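Local coordinates for protein glutathione transferase lambda1 (Populus trichocarpa, PDB 4PQH) that binds glutathione and probably acts as a thiol-transferase of the plant Lambda class of glutathione transferases, monomeric enzymes probably involved in detoxification, at residues Gly26-Tyr34 and Lys54-Leu62; Gly105-Pro113 and Leu165-Ile173. One frame throughout, in Å; residues are numbered along the deposited sequence. Where two conformers were deposited one is given.

How the contacts relate
Both contacts are largely buried and about equally far from the centre of the chain, yet they differ in chemistry. Contact 1 joins two parallel strands in the thioredoxin-like N-terminal domain, and five backbone hydrogen bonds carry it, with side chains packed on the two faces of the sheet; one end reaches glutathione. Contact 2 sets the linker between helices 92-102 and 113-137 against the start of helix 170-190 in the C-terminal domain, with a single backbone bond among aliphatic and aromatic side chains. Helix 37-48 touches both: it covers Leu30, Ile32 and Leu57 of contact 1, and Leu108, Phe168 and Ile173 of contact 2. The two centres lie about 24 Å apart.

Contact 1 (Gly26-Tyr34 and Lys54-Leu62); sequences GTTRLYISY and KIKLVPIDL. With GSH (glutathione), chain C.
Leu30 is bonded through both its backbone polar atoms, N donating to Lys56 O at 2.8 Å and O accepting from Val58 N. These are two of five backbone hydrogen bonds between 26-34 and 54-62, the donor alternating between the segments. Lys56 N reaches Thr28 O at 2.9 Å, Ile32 N donates to Val58 O, and Ile60 N closes the series on Ile32 O. Waters extend the pairing at both ends, one bridging Thr28 N and Lys54 O, another Tyr34 N and Ile60 O.

This is the parallel pair of the beta-alpha-beta unit that opens the thioredoxin-like domain, with helix 37-48 as the crossover. The helix packs on the face of Leu30, Ile32 and Leu57, where Leu30 CB lies 3.6 Å from Ile55 CG2 and Leu30 CD2 touches Leu57 CD2.

On the other face, a chi1 of -177° brings Val58 CG1 to 3.6 Å from CD2 of Tyr31, whose hydroxyl bonds to Glu83. CG2 of the same valine meets the aliphatic part of Arg29, a residue salt-bridged to Asp25 and Glu83.

A CH-pi interaction joins Pro59 and Tyr34: Pro59 CB sits over one face of the Tyr34 ring, 3.8 Å from its centroid. Beside Ser33, Leu62 turns CD1 to glutathione, 3.9 Å from CB2 of the ligand's cysteine.

Contact 2 (Gly105-Pro113 and Leu165-Ile173); sequences GPSLFPDDP and LGQFSLVDI
Leu108 has the most surface buried here, and its two methyls part to different neighbours. CG anti to the carbonyl carbon (chi1 -58°) carries them to Phe168 and Ile173. Leu108 CD2 comes to the edge of the Phe168 ring, near its plane, 4.0 Å from CD2 of the phenylalanine; Leu108 CD1 meets Ile173 CD1 at 3.8 Å, the two side chains crossing at about a right angle. Leu108 CB, for its part, lies 3.8 Å from Leu170 CD2. The backbone of Leu108 is held as well: Leu170 N donates to Leu108 O at 2.8 Å, in the carbonyl plane and with an N-H...O angle of 151°.

That bond falls on the first turn of helix 170-190, whose start is closed by a capping box. Ser169 is the N-cap, its OG accepting from Val171 N at 3.0 Å, while Ser169 N donates to Asp172 OD2 at 2.8 Å. The partner loop is the linker from the N-terminal to the C-terminal domain of the glutathione transferase fold, docked against this capped end.

Leu170 spreads its other methyl, CD1, to Phe109 CD1 at 4.0 Å, an oblique approach to the ring. Shortening Leu170 to an alanine is likely to open a gap between the linker and the first turn of the helix, leaving Leu108 CB and the Phe109 ring without their methyl neighbours. Phe109 is also packed by Ala119 and Phe123 of helix 113-137. Next along the linker, Pro110 presses the CG of its ring on Leu165 CD1, 3.6 Å away.

Contact 1 (Gly26-Tyr34 and Lys54-Leu62)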
# COMPACT_ATOMS: atom_id res chain seq x y z
N GLY A 26 -12.68 -13.06 -17.28
CA GLY A 26 -11.33 -13.14 -17.78
C GLY A 26 -10.52 -11.87 -17.60
O GLY A 26 -9.30 -11.89 -17.69
N THR A 27 -11.21 -10.76 -17.34
CA THR A 27 -10.55 -9.50 -17.05
C THR A 27 -10.05 -9.50 -15.61
O THR A 27 -10.75 -9.97 -14.70
CB THR A 27 -11.52 -8.30 -17.25
OG1 THR A 27 -11.79 -8.13 -18.64
CG2 THR A 27 -10.92 -7.01 -16.70
N THR A 28 -8.85 -8.98 -15.40
CA THR A 28 -8.32 -8.82 -14.05
C THR A 28 -8.81 -7.50 -13.45
O THR A 28 -8.68 -6.44 -14.05
CB THR A 28 -6.78 -8.88 -14.05
OG1 THR A 28 -6.36 -10.14 -14.58
CG2 THR A 28 -6.24 -8.72 -12.64
N ARG A 29 -9.42 -7.58 -12.26
CA ARG A 29 -9.95 -6.40 -11.59
C ARG A 29 -9.38 -6.25 -10.20
O ARG A 29 -9.32 -7.22 -9.44
CB ARG A 29 -11.48 -6.47 -11.52
CG ARG A 29 -12.14 -6.45 -12.88
CD ARG A 29 -13.66 -6.54 -12.77
NE ARG A 29 -14.25 -6.47 -14.10
CZ ARG A 29 -14.36 -7.51 -14.92
NH1 ARG A 29 -13.93 -8.71 -14.54
NH2 ARG A 29 -14.90 -7.36 -16.12
N LEU A 30 -8.96 -5.04 -9.87
CA LEU A 30 -8.49 -4.71 -8.53
C LEU A 30 -9.53 -3.83 -7.86
O LEU A 30 -9.73 -2.68 -8.25
CB LEU A 30 -7.15 -3.99 -8.61
CG LEU A 30 -6.61 -3.41 -7.30
CD1 LEU A 30 -6.41 -4.50 -6.26
CD2 LEU A 30 -5.33 -2.63 -7.54
N TYR A 31 -10.20 -4.37 -6.85
CA TYR A 31 -11.25 -3.62 -6.16
C TYR A 31 -10.63 -2.79 -5.05
O TYR A 31 -9.93 -3.31 -4.18
CB TYR A 31 -12.32 -4.55 -5.61
CG TYR A 31 -13.05 -5.30 -6.70
CD1 TYR A 31 -12.51 -6.45 -7.27
CD2 TYR A 31 -14.27 -4.84 -7.20
CE1 TYR A 31 -13.15 -7.12 -8.27
CE2 TYR A 31 -14.93 -5.52 -8.22
CZ TYR A 31 -14.36 -6.66 -8.75
OH TYR A 31 -14.99 -7.35 -9.76
N ILE A 32 -10.88 -1.48 -5.10
CA ILE A 32 -10.27 -0.55 -4.17
C ILE A 32 -11.27 0.47 -3.66
O ILE A 32 -12.40 0.57 -4.14
CB ILE A 32 -9.11 0.25 -4.84
CG1 ILE A 32 -9.66 1.20 -5.91
CG2 ILE A 32 -8.06 -0.68 -5.45
CD1 ILE A 32 -8.61 2.18 -6.44
N SER A 33 -10.83 1.23 -2.67
CA SER A 33 -11.41 2.52 -2.35
C SER A 33 -10.28 3.50 -2.63
O SER A 33 -9.13 3.21 -2.29
CB SER A 33 -11.82 2.58 -0.88
OG SER A 33 -11.99 3.92 -0.46
N TYR A 34 -10.59 4.63 -3.25
CA TYR A 34 -9.56 5.60 -3.63
C TYR A 34 -8.75 6.14 -2.44
O TYR A 34 -7.63 6.63 -2.62
CB TYR A 34 -10.15 6.75 -4.43
CG TYR A 34 -10.34 6.47 -5.91
CD1 TYR A 34 -9.30 5.97 -6.69
CD2 TYR A 34 -11.56 6.71 -6.53
CE1 TYR A 34 -9.48 5.73 -8.04
CE2 TYR A 34 -11.75 6.46 -7.88
CZ TYR A 34 -10.70 5.97 -8.63
OH TYR A 34 -10.89 5.73 -9.97
N LYS A 54 -3.46 -3.95 -17.77
CA LYS A 54 -3.71 -5.36 -17.47
C LYS A 54 -4.67 -5.51 -16.29
O LYS A 54 -5.44 -6.46 -16.23
CB LYS A 54 -2.38 -6.06 -17.15
CG LYS A 54 -2.51 -7.53 -16.81
CD LYS A 54 -2.96 -8.35 -18.01
CE LYS A 54 -2.97 -9.83 -17.70
NZ LYS A 54 -1.64 -10.30 -17.22
N ILE A 55 -4.60 -4.57 -15.36
CA ILE A 55 -5.41 -4.64 -14.14
C ILE A 55 -6.36 -3.46 -14.09
O ILE A 55 -5.94 -2.31 -13.97
CB ILE A 55 -4.51 -4.67 -12.89
CG1 ILE A 55 -3.59 -5.90 -12.94
CG2 ILE A 55 -5.36 -4.62 -11.63
CD1 ILE A 55 -2.54 -5.93 -11.85
N LYS A 56 -7.65 -3.75 -14.18
CA LYS A 56 -8.66 -2.70 -14.16
C LYS A 56 -9.00 -2.29 -12.73
O LYS A 56 -9.24 -3.15 -11.88
CB LYS A 56 -9.92 -3.16 -14.89
CG LYS A 56 -11.03 -2.12 -14.92
CD LYS A 56 -12.28 -2.69 -15.57
CE LYS A 56 -12.77 -1.80 -16.70
NZ LYS A 56 -13.91 -2.41 -17.44
N LEU A 57 -9.00 -0.99 -12.47
CA LEU A 57 -9.41 -0.47 -11.17
C LEU A 57 -10.93 -0.48 -11.05
O LEU A 57 -11.63 -0.02 -11.96
CB LEU A 57 -8.90 0.95 -10.97
CG LEU A 57 -7.39 1.15 -10.93
CD1 LEU A 57 -7.09 2.61 -10.64
CD2 LEU A 57 -6.74 0.25 -9.89
N VAL A 58 -11.43 -1.01 -9.95
CA VAL A 58 -12.85 -0.92 -9.63
C VAL A 58 -13.00 -0.26 -8.26
O VAL A 58 -12.94 -0.93 -7.22
CB VAL A 58 -13.56 -2.29 -9.63
CG1 VAL A 58 -15.05 -2.12 -9.36
CG2 VAL A 58 -13.35 -2.99 -10.96
N PRO A 59 -13.16 1.07 -8.25
CA PRO A 59 -13.30 1.79 -6.98
C PRO A 59 -14.73 1.76 -6.47
O PRO A 59 -15.67 1.97 -7.23
CB PRO A 59 -12.88 3.21 -7.34
CG PRO A 59 -13.20 3.34 -8.80
CD PRO A 59 -13.10 1.98 -9.41
N ILE A 60 -14.86 1.49 -5.17
CA ILE A 60 -16.17 1.50 -4.54
C ILE A 60 -16.17 2.50 -3.39
O ILE A 60 -15.12 2.89 -2.88
CB ILE A 60 -16.60 0.09 -4.06
CG1 ILE A 60 -15.69 -0.41 -2.93
CG2 ILE A 60 -16.62 -0.90 -5.22
CD1 ILE A 60 -16.14 -1.74 -2.33
N ASP A 61 -17.37 2.93 -3.01
CA ASP A 61 -17.58 3.89 -1.93
C ASP A 61 -17.92 3.08 -0.69
O ASP A 61 -18.98 2.50 -0.62
CB ASP A 61 -18.76 4.79 -2.31
CG ASP A 61 -19.04 5.88 -1.30
OD1 ASP A 61 -18.56 5.80 -0.15
OD2 ASP A 61 -19.76 6.83 -1.66
N LEU A 62 -17.02 3.04 0.28
CA LEU A 62 -17.25 2.20 1.46
C LEU A 62 -18.39 2.67 2.37
O LEU A 62 -18.88 1.90 3.19
CB LEU A 62 -15.97 2.03 2.27
CG LEU A 62 -14.77 1.40 1.54
CD1 LEU A 62 -13.60 1.31 2.50
CD2 LEU A 62 -15.13 0.02 1.00
N1 GSH C . -5.99 -6.66 6.49
CA1 GSH C . -6.66 -6.05 5.35
C1 GSH C . -5.62 -5.83 4.30
O11 GSH C . -4.42 -5.75 4.64
O12 GSH C . -5.95 -5.75 3.10
CB1 GSH C . -7.31 -4.73 5.77
CG1 GSH C . -8.26 -4.17 4.70
CD1 GSH C . -9.08 -3.04 5.29
OE1 GSH C . -9.09 -2.86 6.69
N2 GSH C . -9.77 -2.25 4.47
CA2 GSH C . -10.75 -1.34 5.04
C2 GSH C . -12.15 -1.72 4.66
O2 GSH C . -12.39 -2.37 3.44
CB2 GSH C . -10.53 0.10 4.59
SG2 GSH C . -9.10 0.91 5.36
N3 GSH C . -13.13 -1.40 5.50
CA3 GSH C . -14.50 -1.68 5.12
C3 GSH C . -15.20 -2.54 6.14
O31 GSH C . -16.43 -2.78 6.03
O32 GSH C . -14.57 -3.03 7.10
O HOH W 1 -7.29 -8.03 -17.63
O HOH W 2 -15.47 -4.06 -14.90
O HOH W 3 -14.73 4.73 0.35
O HOH W 4 -13.41 4.88 -3.87

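Contact 2 (Gly105-Pro113 and Leu165-Ile173)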
# COMPACT_ATOMS: atom_id res chain seq x y z
N GLY A 105 6.50 -7.11 -15.84
CA GLY A 105 6.99 -5.86 -15.30
C GLY A 105 8.19 -6.12 -14.41
O GLY A 105 8.50 -7.27 -14.12
N PRO A 106 8.88 -5.06 -13.99
CA PRO A 106 10.06 -5.22 -13.14
C PRO A 106 9.76 -5.96 -11.84
O PRO A 106 8.70 -5.75 -11.23
CB PRO A 106 10.50 -3.78 -12.85
CG PRO A 106 9.31 -2.94 -13.15
CD PRO A 106 8.60 -3.64 -14.28
N SER A 107 10.67 -6.82 -11.42
CA SER A 107 10.53 -7.51 -10.15
C SER A 107 10.68 -6.54 -9.00
O SER A 107 11.62 -5.74 -8.98
CB SER A 107 11.60 -8.60 -10.01
OG SER A 107 11.57 -9.15 -8.69
N LEU A 108 9.77 -6.62 -8.04
CA LEU A 108 9.82 -5.75 -6.87
C LEU A 108 10.24 -6.49 -5.60
O LEU A 108 9.93 -6.07 -4.49
CB LEU A 108 8.47 -5.06 -6.67
CG LEU A 108 8.02 -4.22 -7.88
CD1 LEU A 108 6.60 -3.73 -7.67
CD2 LEU A 108 8.96 -3.06 -8.13
N PHE A 109 10.95 -7.61 -5.76
CA PHE A 109 11.43 -8.33 -4.59
C PHE A 109 12.77 -8.98 -4.91
O PHE A 109 12.90 -9.67 -5.93
CB PHE A 109 10.40 -9.37 -4.13
CG PHE A 109 10.42 -9.65 -2.65
CD1 PHE A 109 10.14 -8.63 -1.74
CD2 PHE A 109 10.70 -10.91 -2.17
CE1 PHE A 109 10.15 -8.87 -0.37
CE2 PHE A 109 10.71 -11.16 -0.80
CZ PHE A 109 10.43 -10.14 0.10
N PRO A 110 13.79 -8.74 -4.06
CA PRO A 110 15.15 -9.21 -4.35
C PRO A 110 15.31 -10.70 -4.13
O PRO A 110 14.53 -11.30 -3.40
CB PRO A 110 16.00 -8.46 -3.33
CG PRO A 110 15.07 -8.28 -2.16
CD PRO A 110 13.70 -8.04 -2.77
N ASP A 111 16.34 -11.26 -4.75
CA ASP A 111 16.65 -12.67 -4.63
C ASP A 111 17.51 -13.00 -3.42
O ASP A 111 17.51 -14.13 -2.94
CB ASP A 111 17.36 -13.17 -5.90
CG ASP A 111 18.82 -12.67 -6.01
OD1 ASP A 111 19.04 -11.44 -6.12
OD2 ASP A 111 19.76 -13.51 -6.02
N ASP A 112 18.25 -12.01 -2.93
CA ASP A 112 19.21 -12.23 -1.86
C ASP A 112 18.49 -12.71 -0.61
O ASP A 112 17.61 -12.02 -0.10
CB ASP A 112 19.97 -10.95 -1.55
CG ASP A 112 20.97 -11.12 -0.43
OD1 ASP A 112 21.96 -11.85 -0.63
OD2 ASP A 112 20.75 -10.53 0.65
N PRO A 113 18.85 -13.91 -0.12
CA PRO A 113 18.17 -14.46 1.06
C PRO A 113 18.23 -13.55 2.28
O PRO A 113 17.25 -13.49 3.02
CB PRO A 113 18.95 -15.76 1.31
CG PRO A 113 19.43 -16.16 -0.04
CD PRO A 113 19.78 -14.87 -0.73
N LEU A 165 15.30 -2.37 1.47
CA LEU A 165 16.20 -3.45 1.08
C LEU A 165 17.30 -2.94 0.16
O LEU A 165 17.84 -3.69 -0.65
CB LEU A 165 15.42 -4.57 0.39
CG LEU A 165 14.19 -5.04 1.17
CD1 LEU A 165 13.54 -6.17 0.39
CD2 LEU A 165 14.55 -5.48 2.59
N GLY A 166 17.65 -1.67 0.31
CA GLY A 166 18.61 -1.04 -0.58
C GLY A 166 17.89 -0.54 -1.82
O GLY A 166 17.45 0.60 -1.90
N GLN A 167 17.74 -1.42 -2.80
CA GLN A 167 16.95 -1.04 -3.96
C GLN A 167 15.46 -1.19 -3.67
O GLN A 167 15.03 -1.93 -2.76
CB GLN A 167 17.40 -1.80 -5.21
CG GLN A 167 18.79 -1.37 -5.75
CD GLN A 167 18.81 0.06 -6.28
OE1 GLN A 167 18.27 0.35 -7.35
NE2 GLN A 167 19.46 0.96 -5.55
N PHE A 168 14.67 -0.44 -4.43
CA PHE A 168 13.21 -0.36 -4.28
C PHE A 168 12.54 -1.74 -4.28
O PHE A 168 12.88 -2.62 -5.07
CB PHE A 168 12.67 0.50 -5.42
CG PHE A 168 11.20 0.80 -5.32
CD1 PHE A 168 10.73 1.73 -4.42
CD2 PHE A 168 10.31 0.20 -6.20
CE1 PHE A 168 9.37 2.01 -4.34
CE2 PHE A 168 8.95 0.50 -6.14
CZ PHE A 168 8.49 1.41 -5.21
N SER A 169 11.57 -1.93 -3.38
CA SER A 169 10.89 -3.22 -3.26
C SER A 169 9.48 -3.09 -2.71
O SER A 169 9.03 -2.00 -2.33
CB SER A 169 11.67 -4.15 -2.35
OG SER A 169 11.44 -3.84 -0.97
N LEU A 170 8.82 -4.23 -2.63
CA LEU A 170 7.50 -4.32 -2.03
C LEU A 170 7.46 -3.80 -0.61
O LEU A 170 6.40 -3.40 -0.14
CB LEU A 170 7.02 -5.77 -2.01
CG LEU A 170 6.79 -6.41 -3.38
CD1 LEU A 170 6.45 -7.87 -3.19
CD2 LEU A 170 5.69 -5.67 -4.15
N VAL A 171 8.59 -3.82 0.09
CA VAL A 171 8.60 -3.33 1.47
C VAL A 171 8.32 -1.83 1.51
O VAL A 171 7.56 -1.34 2.35
CB VAL A 171 9.92 -3.64 2.22
CG1 VAL A 171 9.82 -3.17 3.67
CG2 VAL A 171 10.24 -5.12 2.17
N ASP A 172 8.94 -1.09 0.59
CA ASP A 172 8.70 0.35 0.52
C ASP A 172 7.24 0.62 0.16
O ASP A 172 6.60 1.49 0.75
CB ASP A 172 9.64 0.98 -0.51
CG ASP A 172 11.06 0.56 -0.28
OD1 ASP A 172 11.65 0.98 0.73
OD2 ASP A 172 11.56 -0.25 -1.10
N ILE A 173 6.73 -0.15 -0.78
CA ILE A 173 5.34 -0.04 -1.19
C ILE A 173 4.36 -0.31 -0.03
O ILE A 173 3.34 0.37 0.12
CB ILE A 173 5.06 -0.97 -2.37
CG1 ILE A 173 5.87 -0.50 -3.58
CG2 ILE A 173 3.58 -1.01 -2.69
CD1 ILE A 173 5.82 -1.46 -4.76